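Long-range contacts in putative nucleolar GTP-binding protein 1 (Plasmodium falciparum, PDB 2QU8), which binds guanine nucleotide through a P-loop GTPase domain and probably acts as a nucleolar GTPase in ribosome assembly: residues A[32-37]-A[111-116]; A[145-150]-A[179-184]; A[151-156]-A[185-190]. All coordinates share one frame; numbering follows the deposited sequence.

How the contacts relate
Going from the N terminus, strand 30-35 enters the middle of the sheet and runs into the phosphate-binding loop; contact 1 closes when strand 110-117 returns beside it, 73 residues later. Contact 2 follows in series: strand 145-150 adds to the far edge of strand 110-117, with bonds such as Ile116 N to Gly148 O, and strand 179-183 completes that edge. Contact 3 crosses contact 2, because each of its loops simply continues one of the two strands, and it holds the guanine of GDP. The Asn150 to Thr186 bond joins contacts 2 and 3, whereas contacts 1 and 3, with centres about 17 Å apart, do not touch.

Contact 1: residues A[32-37]-A[111-116]; sequences IILSGA and VILFII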
loop_
_atom_site.group_PDB
_atom_site.type_symbol
_atom_site.label_atom_id
_atom_site.label_comp_id
_atom_site.label_asym_id
_atom_site.label_seq_id
_atom_site.Cartn_x
_atom_site.Cartn_y
_atom_site.Cartn_z
ATOM N N ILE A 32 3.493 6.263 1.981
ATOM C CA ILE A 32 3.144 4.879 1.677
ATOM C C ILE A 32 1.959 4.467 2.571
ATOM O O ILE A 32 2.027 4.545 3.797
ATOM C CB ILE A 32 4.347 3.917 1.840
ATOM C CG1 ILE A 32 5.491 4.318 0.891
ATOM C CG2 ILE A 32 3.938 2.486 1.550
ATOM C CD1 ILE A 32 6.807 3.649 1.245
ATOM N N ILE A 33 0.867 4.062 1.941
ATOM C CA ILE A 33 -0.311 3.595 2.663
ATOM C C ILE A 33 -0.267 2.082 2.711
ATOM O O ILE A 33 -0.373 1.428 1.676
ATOM C CB ILE A 33 -1.615 4.072 1.974
ATOM C CG1 ILE A 33 -1.633 5.603 1.905
ATOM C CG2 ILE A 33 -2.865 3.504 2.704
ATOM C CD1 ILE A 33 -2.518 6.175 0.788
ATOM N N LEU A 34 -0.092 1.525 3.906
ATOM C CA LEU A 34 -0.045 0.075 4.046
ATOM C C LEU A 34 -1.434 -0.541 4.104
ATOM O O LEU A 34 -2.324 -0.043 4.805
ATOM C CB LEU A 34 0.772 -0.346 5.267
ATOM C CG LEU A 34 2.290 -0.188 5.156
ATOM C CD1 LEU A 34 2.894 -0.223 6.555
ATOM C CD2 LEU A 34 2.892 -1.272 4.257
ATOM N N SER A 35 -1.592 -1.645 3.379
ATOM C CA SER A 35 -2.842 -2.398 3.347
ATOM C C SER A 35 -2.540 -3.891 3.196
ATOM O O SER A 35 -1.450 -4.271 2.773
ATOM C CB SER A 35 -3.723 -1.880 2.205
ATOM O OG SER A 35 -4.956 -2.578 2.134
ATOM N N GLY A 36 -3.503 -4.735 3.548
ATOM C CA GLY A 36 -3.297 -6.174 3.564
ATOM C C GLY A 36 -3.942 -6.809 4.777
ATOM O O GLY A 36 -4.213 -6.126 5.769
ATOM N N ALA A 37 -4.183 -8.116 4.699
ATOM C CA ALA A 37 -4.858 -8.864 5.766
ATOM C C ALA A 37 -4.118 -8.778 7.104
ATOM O O ALA A 37 -2.936 -8.421 7.136
ATOM C CB ALA A 37 -5.048 -10.309 5.352
ATOM N N VAL A 111 1.074 6.316 -2.260
ATOM C CA VAL A 111 1.099 5.090 -3.043
ATOM C C VAL A 111 0.680 3.964 -2.087
ATOM O O VAL A 111 1.024 4.000 -0.909
ATOM C CB VAL A 111 2.520 4.829 -3.629
ATOM C CG1 VAL A 111 3.576 4.762 -2.527
ATOM C CG2 VAL A 111 2.556 3.566 -4.461
ATOM N N ILE A 112 -0.073 2.986 -2.580
ATOM C CA ILE A 112 -0.514 1.870 -1.729
ATOM C C ILE A 112 0.531 0.777 -1.737
ATOM O O ILE A 112 1.041 0.410 -2.797
ATOM C CB ILE A 112 -1.854 1.241 -2.212
ATOM C CG1 ILE A 112 -2.872 2.317 -2.603
ATOM C CG2 ILE A 112 -2.434 0.249 -1.159
ATOM C CD1 ILE A 112 -3.262 3.284 -1.484
ATOM N N LEU A 113 0.878 0.275 -0.558
ATOM C CA LEU A 113 1.609 -0.978 -0.479
ATOM C C LEU A 113 0.663 -2.019 0.114
ATOM O O LEU A 113 0.403 -2.009 1.318
ATOM C CB LEU A 113 2.891 -0.844 0.353
ATOM C CG LEU A 113 3.741 -2.106 0.592
ATOM C CD1 LEU A 113 4.071 -2.871 -0.696
ATOM C CD2 LEU A 113 5.019 -1.742 1.325
ATOM N N PHE A 114 0.138 -2.883 -0.752
ATOM C CA PHE A 114 -0.723 -3.992 -0.351
ATOM C C PHE A 114 0.126 -5.242 -0.210
ATOM O O PHE A 114 0.687 -5.752 -1.191
ATOM C CB PHE A 114 -1.888 -4.230 -1.338
ATOM C CG PHE A 114 -2.901 -5.240 -0.842
ATOM C CD1 PHE A 114 -4.028 -4.828 -0.131
ATOM C CD2 PHE A 114 -2.710 -6.603 -1.054
ATOM C CE1 PHE A 114 -4.957 -5.761 0.344
ATOM C CE2 PHE A 114 -3.630 -7.543 -0.580
ATOM C CZ PHE A 114 -4.753 -7.119 0.115
ATOM N N ILE A 115 0.211 -5.733 1.020
ATOM C CA ILE A 115 1.063 -6.859 1.330
ATOM C C ILE A 115 0.272 -8.161 1.370
ATOM O O ILE A 115 -0.760 -8.259 2.047
ATOM C CB ILE A 115 1.839 -6.652 2.653
ATOM C CG1 ILE A 115 2.681 -5.363 2.574
ATOM C CG2 ILE A 115 2.699 -7.890 2.966
ATOM C CD1 ILE A 115 3.526 -5.054 3.805
ATOM N N ILE A 116 0.769 -9.139 0.612
ATOM C CA ILE A 116 0.288 -10.507 0.631
ATOM C C ILE A 116 1.358 -11.372 1.289
ATOM O O ILE A 116 2.518 -11.388 0.860
ATOM C CB ILE A 116 -0.012 -11.043 -0.808
ATOM C CG1 ILE A 116 -1.143 -10.240 -1.471
ATOM C CG2 ILE A 116 -0.345 -12.551 -0.789
ATOM C CD1 ILE A 116 -1.361 -10.545 -2.955
HETATM O O HOH W 1 -3.130 -9.454 2.446
#
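Ile33 and Ser35 exchange backbone bonds with Val111, Leu113 and Ile115, pairing two neighbouring parallel strands at the centre of the Ras-like P-loop GTPase sheet. Ile33 N gives its proton to Val111 O at 2.9 Å, in a nearly straight bond (173°), and Ile33 O receives Leu113 N. Two residues further on, Ser35 N reaches Leu113 O and Ser35 O takes the proton of Ile115 N at 2.8 Å. CA-H...O contacts fill in between these bonds, the shortest from Phe114 CA to Ser35 O at 3.2 Å.

Apolar packing covers both faces. On the face of Ile32, Leu34, Val111 and Leu113, side chains lie next to one another and point the same way: Ile32 CG2 rests on Leu113 CB at 3.7 Å, and Leu34 CD2 touches both Leu113 CD2 and Ile115 CD1. Helix 42-49 lies over part of this face, with Met46 on Leu34 and Phe45 on Leu113. On the other face the Ile33 and Ile112 side chains meet through their CD1 methyls, 3.8 Å apart.

The aromatic contact comes where the strand gives way to the phosphate-binding loop. Phe114 has CG opposite its backbone N (chi1 -172°), which carries the ring forward along the strand direction, beneath Gly36. Gly36 CA sits over one ring face, offset toward the rim, as a CH-pi contact, while Ser35 OG lies by the ring edge, 3.3 Å from Phe114 CD1. That hydroxyl is hydrogen-bonded to Leu87 O, and Phe133 meets the Phe114 ring edge-to-face.

Beyond Gly36 the chains part and a water bridges them, accepting from Ala37 N at 2.8 Å and donating to Ile115 O at 2.7 Å.

Contact 2: residues A[145-150]-A[179-184]; sequences IVIGFN and IKFSSF
Phe149 turns the edge of its ring to the face of Phe181, a T-shaped pair with centroids 5.4 Å apart and planes at 66°. Its CE1 does the touching, 3.8 Å from Phe181 CG. The same Phe181 ring leans its own edge on Ile147, where CD1 comes to 3.5 Å from Ile147 CB, and further back Ile179 CG1 lies alongside Ile145 CB. Helix 162-174 packs on this face, with Ile168 against both phenylalanines.

On the other face, Val146 CG1 meets Ser182 OG, and helix 192-222 runs across both strands. Gly148 leaves room there for Phe184, whose CE2 comes to 3.6 Å from Gly148 CA. With chi1 at 51°, the Phe184 CG is wedged between backbone N and carbonyl carbon, which folds the ring back over strand 145-150.

Between the faces, five backbone bonds hold the strands in parallel register, from Lys180 N to Ile145 O at one end to Phe184 N to Phe149 O at the other. The shortest is Phe149 N to Ser182 O, 2.7 Å.

At the polar edge, the Asn150 side chain crosses that of Phe184 at about a right angle, with the amide and ring planes 41° apart and OD1 3.1 Å from Phe184 CD1. Its ND2 donates to Val40 O and Thr186 OG1, so the amide ties the strand end to the phosphate-binding loop and to loop 185-190. Asn150 opens the sequence Asn-Lys-Ile-Asp, the NKxD guanine-recognition motif of P-loop GTPases.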
loop_
_atom_site.group_PDB
_atom_site.type_symbol
_atom_site.label_atom_id
_atom_site.label_comp_id
_atom_site.label_asym_id
_atom_site.label_seq_id
_atom_site.Cartn_x
_atom_site.Cartn_y
_atom_site.Cartn_z
ATOM N N ILE A 145 0.018 1.382 -6.990
ATOM C CA ILE A 145 0.005 0.295 -6.016
ATOM C C ILE A 145 1.249 -0.557 -6.182
ATOM O O ILE A 145 1.625 -0.910 -7.302
ATOM C CB ILE A 145 -1.262 -0.612 -6.176
ATOM C CG1 ILE A 145 -2.551 0.211 -6.037
ATOM C CG2 ILE A 145 -1.233 -1.790 -5.169
ATOM C CD1 ILE A 145 -3.826 -0.488 -6.511
ATOM N N VAL A 146 1.901 -0.875 -5.072
ATOM C CA VAL A 146 2.888 -1.943 -5.071
ATOM C C VAL A 146 2.246 -3.147 -4.382
ATOM O O VAL A 146 1.665 -3.009 -3.306
ATOM C CB VAL A 146 4.205 -1.532 -4.363
ATOM C CG1 VAL A 146 5.198 -2.684 -4.344
ATOM C CG2 VAL A 146 4.825 -0.314 -5.045
ATOM N N ILE A 147 2.321 -4.314 -5.020
ATOM C CA ILE A 147 1.907 -5.553 -4.368
ATOM C C ILE A 147 3.148 -6.152 -3.742
ATOM O O ILE A 147 4.103 -6.497 -4.445
ATOM C CB ILE A 147 1.267 -6.592 -5.342
ATOM C CG1 ILE A 147 0.088 -5.996 -6.128
ATOM C CG2 ILE A 147 0.850 -7.856 -4.586
ATOM C CD1 ILE A 147 -1.149 -5.680 -5.319
ATOM N N GLY A 148 3.146 -6.245 -2.416
ATOM C CA GLY A 148 4.269 -6.819 -1.701
ATOM C C GLY A 148 4.016 -8.275 -1.386
ATOM O O GLY A 148 3.015 -8.612 -0.752
ATOM N N PHE A 149 4.904 -9.146 -1.848
ATOM C CA PHE A 149 4.858 -10.552 -1.464
ATOM C C PHE A 149 5.820 -10.773 -0.315
ATOM O O PHE A 149 7.037 -10.768 -0.494
ATOM C CB PHE A 149 5.151 -11.467 -2.653
ATOM C CG PHE A 149 4.226 -11.242 -3.797
ATOM C CD1 PHE A 149 4.652 -10.561 -4.926
ATOM C CD2 PHE A 149 2.899 -11.654 -3.721
ATOM C CE1 PHE A 149 3.776 -10.326 -5.985
ATOM C CE2 PHE A 149 2.023 -11.424 -4.773
ATOM C CZ PHE A 149 2.464 -10.757 -5.903
ATOM N N ASN A 150 5.251 -10.930 0.873
ATOM C CA ASN A 150 6.018 -11.013 2.100
ATOM C C ASN A 150 6.165 -12.435 2.622
ATOM O O ASN A 150 5.443 -13.338 2.204
ATOM C CB ASN A 150 5.385 -10.122 3.177
ATOM C CG ASN A 150 6.341 -9.794 4.303
ATOM O OD1 ASN A 150 7.553 -9.927 4.154
ATOM N ND2 ASN A 150 5.802 -9.351 5.435
ATOM N N ILE A 179 0.761 -0.658 -11.442
ATOM C CA ILE A 179 1.094 -1.632 -10.410
ATOM C C ILE A 179 2.491 -2.208 -10.589
ATOM O O ILE A 179 2.884 -2.550 -11.705
ATOM C CB ILE A 179 0.036 -2.784 -10.355
ATOM C CG1 ILE A 179 -1.137 -2.377 -9.463
ATOM C CG2 ILE A 179 0.644 -4.104 -9.850
ATOM C CD1 ILE A 179 -1.926 -3.549 -8.903
ATOM N N LYS A 180 3.230 -2.314 -9.483
ATOM C CA LYS A 180 4.498 -3.046 -9.461
ATOM C C LYS A 180 4.484 -4.153 -8.404
ATOM O O LYS A 180 3.690 -4.109 -7.462
ATOM C CB LYS A 180 5.687 -2.096 -9.227
ATOM C CG LYS A 180 5.905 -1.034 -10.309
ATOM C CD LYS A 180 6.075 -1.647 -11.702
ATOM C CE LYS A 180 5.774 -0.631 -12.805
ATOM N NZ LYS A 180 5.735 -1.250 -14.177
ATOM N N PHE A 181 5.359 -5.144 -8.573
ATOM C CA PHE A 181 5.491 -6.233 -7.609
ATOM C C PHE A 181 6.801 -6.099 -6.847
ATOM O O PHE A 181 7.787 -5.606 -7.396
ATOM C CB PHE A 181 5.433 -7.605 -8.300
ATOM C CG PHE A 181 4.086 -7.947 -8.905
ATOM C CD1 PHE A 181 2.904 -7.451 -8.369
ATOM C CD2 PHE A 181 4.005 -8.821 -9.987
ATOM C CE1 PHE A 181 1.669 -7.780 -8.921
ATOM C CE2 PHE A 181 2.770 -9.162 -10.541
ATOM C CZ PHE A 181 1.600 -8.636 -10.006
ATOM N N SER A 182 6.801 -6.523 -5.583
ATOM C CA SER A 182 8.007 -6.561 -4.751
ATOM C C SER A 182 7.936 -7.756 -3.813
ATOM O O SER A 182 6.927 -7.953 -3.150
ATOM C CB SER A 182 8.147 -5.291 -3.907
ATOM O OG SER A 182 8.652 -4.198 -4.654
ATOM N N SER A 183 9.004 -8.540 -3.750
ATOM C CA SER A 183 9.083 -9.667 -2.820
ATOM C C SER A 183 10.083 -9.376 -1.711
ATOM O O SER A 183 11.146 -8.804 -1.960
ATOM C CB SER A 183 9.467 -10.953 -3.558
ATOM O OG SER A 183 8.534 -11.228 -4.589
ATOM N N PHE A 184 9.741 -9.775 -0.485
ATOM C CA PHE A 184 10.591 -9.500 0.668
ATOM C C PHE A 184 10.262 -10.342 1.889
ATOM O O PHE A 184 9.283 -11.100 1.913
ATOM C CB PHE A 184 10.562 -8.004 1.048
ATOM C CG PHE A 184 9.176 -7.426 1.191
ATOM C CD1 PHE A 184 8.495 -7.499 2.415
ATOM C CD2 PHE A 184 8.558 -6.796 0.113
ATOM C CE1 PHE A 184 7.213 -6.968 2.553
ATOM C CE2 PHE A 184 7.271 -6.256 0.241
ATOM C CZ PHE A 184 6.598 -6.342 1.469
#

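Contact 3: residues A[151-156]-A[185-190]; sequences KIDKCN and STLTGV. With GDP (guanosine-5'-diphosphate), chain B.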
loop_
_atom_site.group_PDB
_atom_site.type_symbol
_atom_site.label_atom_id
_atom_site.label_comp_id
_atom_site.label_asym_id
_atom_site.label_seq_id
_atom_site.Cartn_x
_atom_site.Cartn_y
_atom_site.Cartn_z
ATOM N N LYS A 151 7.095 -12.589 3.563
ATOM C CA LYS A 151 7.425 -13.845 4.253
ATOM C C LYS A 151 8.062 -14.888 3.330
ATOM O O LYS A 151 7.844 -16.090 3.494
ATOM C CB LYS A 151 6.227 -14.412 5.044
ATOM C CG LYS A 151 5.546 -13.390 5.971
ATOM C CD LYS A 151 4.809 -14.071 7.115
ATOM C CE LYS A 151 3.979 -13.064 7.910
ATOM N NZ LYS A 151 2.836 -13.738 8.610
ATOM N N ILE A 152 8.863 -14.413 2.374
ATOM C CA ILE A 152 9.575 -15.292 1.426
ATOM C C ILE A 152 10.581 -16.223 2.116
ATOM O O ILE A 152 11.040 -17.195 1.516
ATOM C CB ILE A 152 10.301 -14.492 0.307
ATOM C CG1 ILE A 152 11.362 -13.568 0.920
ATOM C CG2 ILE A 152 9.291 -13.742 -0.567
ATOM C CD1 ILE A 152 12.247 -12.871 -0.069
ATOM N N ASP A 153 10.918 -15.917 3.371
ATOM C CA ASP A 153 11.729 -16.809 4.197
ATOM C C ASP A 153 11.007 -18.131 4.470
ATOM O O ASP A 153 11.628 -19.103 4.889
ATOM C CB ASP A 153 12.119 -16.133 5.519
ATOM C CG ASP A 153 10.910 -15.733 6.357
ATOM O OD1 ASP A 153 10.756 -16.277 7.468
ATOM O OD2 ASP A 153 10.114 -14.883 5.905
ATOM N N LYS A 154 9.701 -18.157 4.226
ATOM C CA LYS A 154 8.887 -19.356 4.415
ATOM C C LYS A 154 8.230 -19.808 3.112
ATOM O O LYS A 154 7.245 -20.545 3.143
ATOM C CB LYS A 154 7.804 -19.115 5.477
ATOM C CG LYS A 154 8.317 -18.794 6.873
ATOM C CD LYS A 154 8.782 -20.028 7.610
ATOM C CE LYS A 154 9.375 -19.669 8.963
ATOM N NZ LYS A 154 9.937 -20.875 9.626
ATOM N N CYS A 155 8.775 -19.371 1.977
ATOM C CA CYS A 155 8.217 -19.701 0.655
ATOM C C CYS A 155 9.241 -19.491 -0.476
ATOM O O CYS A 155 10.453 -19.525 -0.241
ATOM C CB CYS A 155 6.937 -18.887 0.399
ATOM S SG CYS A 155 5.739 -19.671 -0.720
ATOM N N ASN A 156 8.740 -19.311 -1.700
ATOM C CA ASN A 156 9.554 -19.009 -2.888
ATOM C C ASN A 156 8.680 -18.387 -3.973
ATOM O O ASN A 156 8.610 -17.165 -4.101
ATOM C CB ASN A 156 10.264 -20.271 -3.416
ATOM C CG ASN A 156 10.802 -20.111 -4.848
ATOM O OD1 ASN A 156 11.217 -19.025 -5.272
ATOM N ND2 ASN A 156 10.807 -21.215 -5.591
ATOM N N SER A 185 11.108 -10.207 2.898
ATOM C CA SER A 185 10.862 -10.809 4.185
ATOM C C SER A 185 11.082 -9.765 5.263
ATOM O O SER A 185 12.204 -9.312 5.464
ATOM C CB SER A 185 11.794 -11.998 4.413
ATOM O OG SER A 185 11.772 -12.381 5.780
ATOM N N THR A 186 10.011 -9.391 5.962
ATOM C CA THR A 186 10.140 -8.494 7.099
ATOM C C THR A 186 10.711 -9.209 8.343
ATOM O O THR A 186 10.963 -8.575 9.370
ATOM C CB THR A 186 8.813 -7.710 7.418
ATOM O OG1 THR A 186 7.695 -8.602 7.448
ATOM C CG2 THR A 186 8.547 -6.639 6.369
ATOM N N LEU A 187 10.924 -10.522 8.256
ATOM C CA LEU A 187 11.625 -11.232 9.329
ATOM C C LEU A 187 13.141 -11.249 9.111
ATOM O O LEU A 187 13.902 -11.103 10.060
ATOM C CB LEU A 187 11.080 -12.656 9.542
ATOM C CG LEU A 187 11.491 -13.396 10.831
ATOM C CD1 LEU A 187 11.037 -12.665 12.111
ATOM C CD2 LEU A 187 10.951 -14.819 10.826
ATOM N N THR A 188 13.586 -11.422 7.871
ATOM C CA THR A 188 15.033 -11.465 7.608
ATOM C C THR A 188 15.610 -10.156 7.082
ATOM O O THR A 188 16.832 -9.984 7.085
ATOM C CB THR A 188 15.422 -12.587 6.630
ATOM O OG1 THR A 188 14.802 -12.344 5.363
ATOM C CG2 THR A 188 15.002 -13.950 7.174
ATOM N N GLY A 189 14.742 -9.257 6.612
ATOM C CA GLY A 189 15.164 -7.963 6.054
ATOM C C GLY A 189 15.411 -7.949 4.552
ATOM O O GLY A 189 15.440 -6.883 3.928
ATOM N N VAL A 190 15.596 -9.132 3.968
ATOM C CA VAL A 190 15.921 -9.266 2.545
ATOM C C VAL A 190 14.818 -8.691 1.651
ATOM O O VAL A 190 13.654 -9.064 1.783
ATOM C CB VAL A 190 16.198 -10.749 2.174
ATOM C CG1 VAL A 190 16.467 -10.905 0.692
ATOM C CG2 VAL A 190 17.366 -11.299 2.989
HETATM P PB GDP B . 0.434 -7.011 10.614
HETATM O O1B GDP B . -0.685 -7.443 11.546
HETATM O O2B GDP B . -0.112 -6.928 9.215
HETATM O O3B GDP B . 0.864 -5.652 11.067
HETATM O O3A GDP B . 1.634 -8.073 10.657
HETATM P PA GDP B . 2.819 -8.085 11.762
HETATM O O1A GDP B . 2.250 -7.818 13.143
HETATM O O2A GDP B . 3.882 -7.088 11.417
HETATM O "O5'" GDP B . 3.323 -9.595 11.616
HETATM C "C5'" GDP B . 2.479 -10.676 12.044
HETATM C "C4'" GDP B . 3.322 -11.881 12.439
HETATM O "O4'" GDP B . 4.158 -12.252 11.334
HETATM C "C3'" GDP B . 4.271 -11.562 13.587
HETATM O "O3'" GDP B . 4.400 -12.716 14.416
HETATM C "C2'" GDP B . 5.581 -11.276 12.888
HETATM O "O2'" GDP B . 6.705 -11.468 13.748
HETATM C "C1'" GDP B . 5.532 -12.255 11.730
HETATM N N9 GDP B . 6.310 -11.857 10.543
HETATM C C8 GDP B . 6.436 -10.602 10.063
HETATM N N7 GDP B . 7.198 -10.596 8.943
HETATM C C5 GDP B . 7.567 -11.868 8.694
HETATM C C6 GDP B . 8.369 -12.561 7.659
HETATM O O6 GDP B . 8.898 -11.905 6.733
HETATM N N1 GDP B . 8.518 -13.895 7.758
HETATM C C2 GDP B . 7.955 -14.616 8.751
HETATM N N2 GDP B . 8.146 -15.960 8.777
HETATM N N3 GDP B . 7.198 -14.040 9.726
HETATM C C4 GDP B . 6.970 -12.698 9.748
#
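Asp153 OD2 receives guanine N1 of GDP at 2.6 Å in a nearly straight bond (169°), with Ser185 OG close by at 3.0 Å. This is the guanine-specificity site of a P-loop GTPase: Asp153 closes the NKxD motif, and residues 185-187 occupy the place of the G5 loop. The other carboxylate oxygen, OD1, takes the exocyclic N2 at 2.9 Å, though that bond is more bent (134°). Two donors of the base thus meet one carboxylate, a match for guanine. Asp153 CG stands between backbone N and carbonyl carbon (chi1 60°), turning the carboxylate toward the base and loop 185-190.

At the other end of the same edge, O6 receives Leu187 N at 2.9 Å; Ser185 OG is also close to it. Thr186 reaches N7 with its hydroxyl, which is also bonded to Asn150 ND2. Ser185 OG has a structural job as well, accepting Thr188 N in an ST motif within loop 185-190.

The flat purine lies between two aliphatic chains. The extended Lys151 runs over one face, its CG 3.4 Å from C6 and its CD and CE continuing toward the ribose; Leu187 covers the other, with CB near C6 and CD2 near C2. Lys151 NZ makes a salt bridge to Asp117 OD2 and a hydrogen bond to Asn39 O; its bond to O4' of GDP is weak.

Direct packing between the loops is modest. Thr188 CG2 approaches Asp153 CB, Leu187 CD2 lies beside Asp153 OD1, and behind the site Ile152 CG1 rests on Ser185 CB at 3.9 Å.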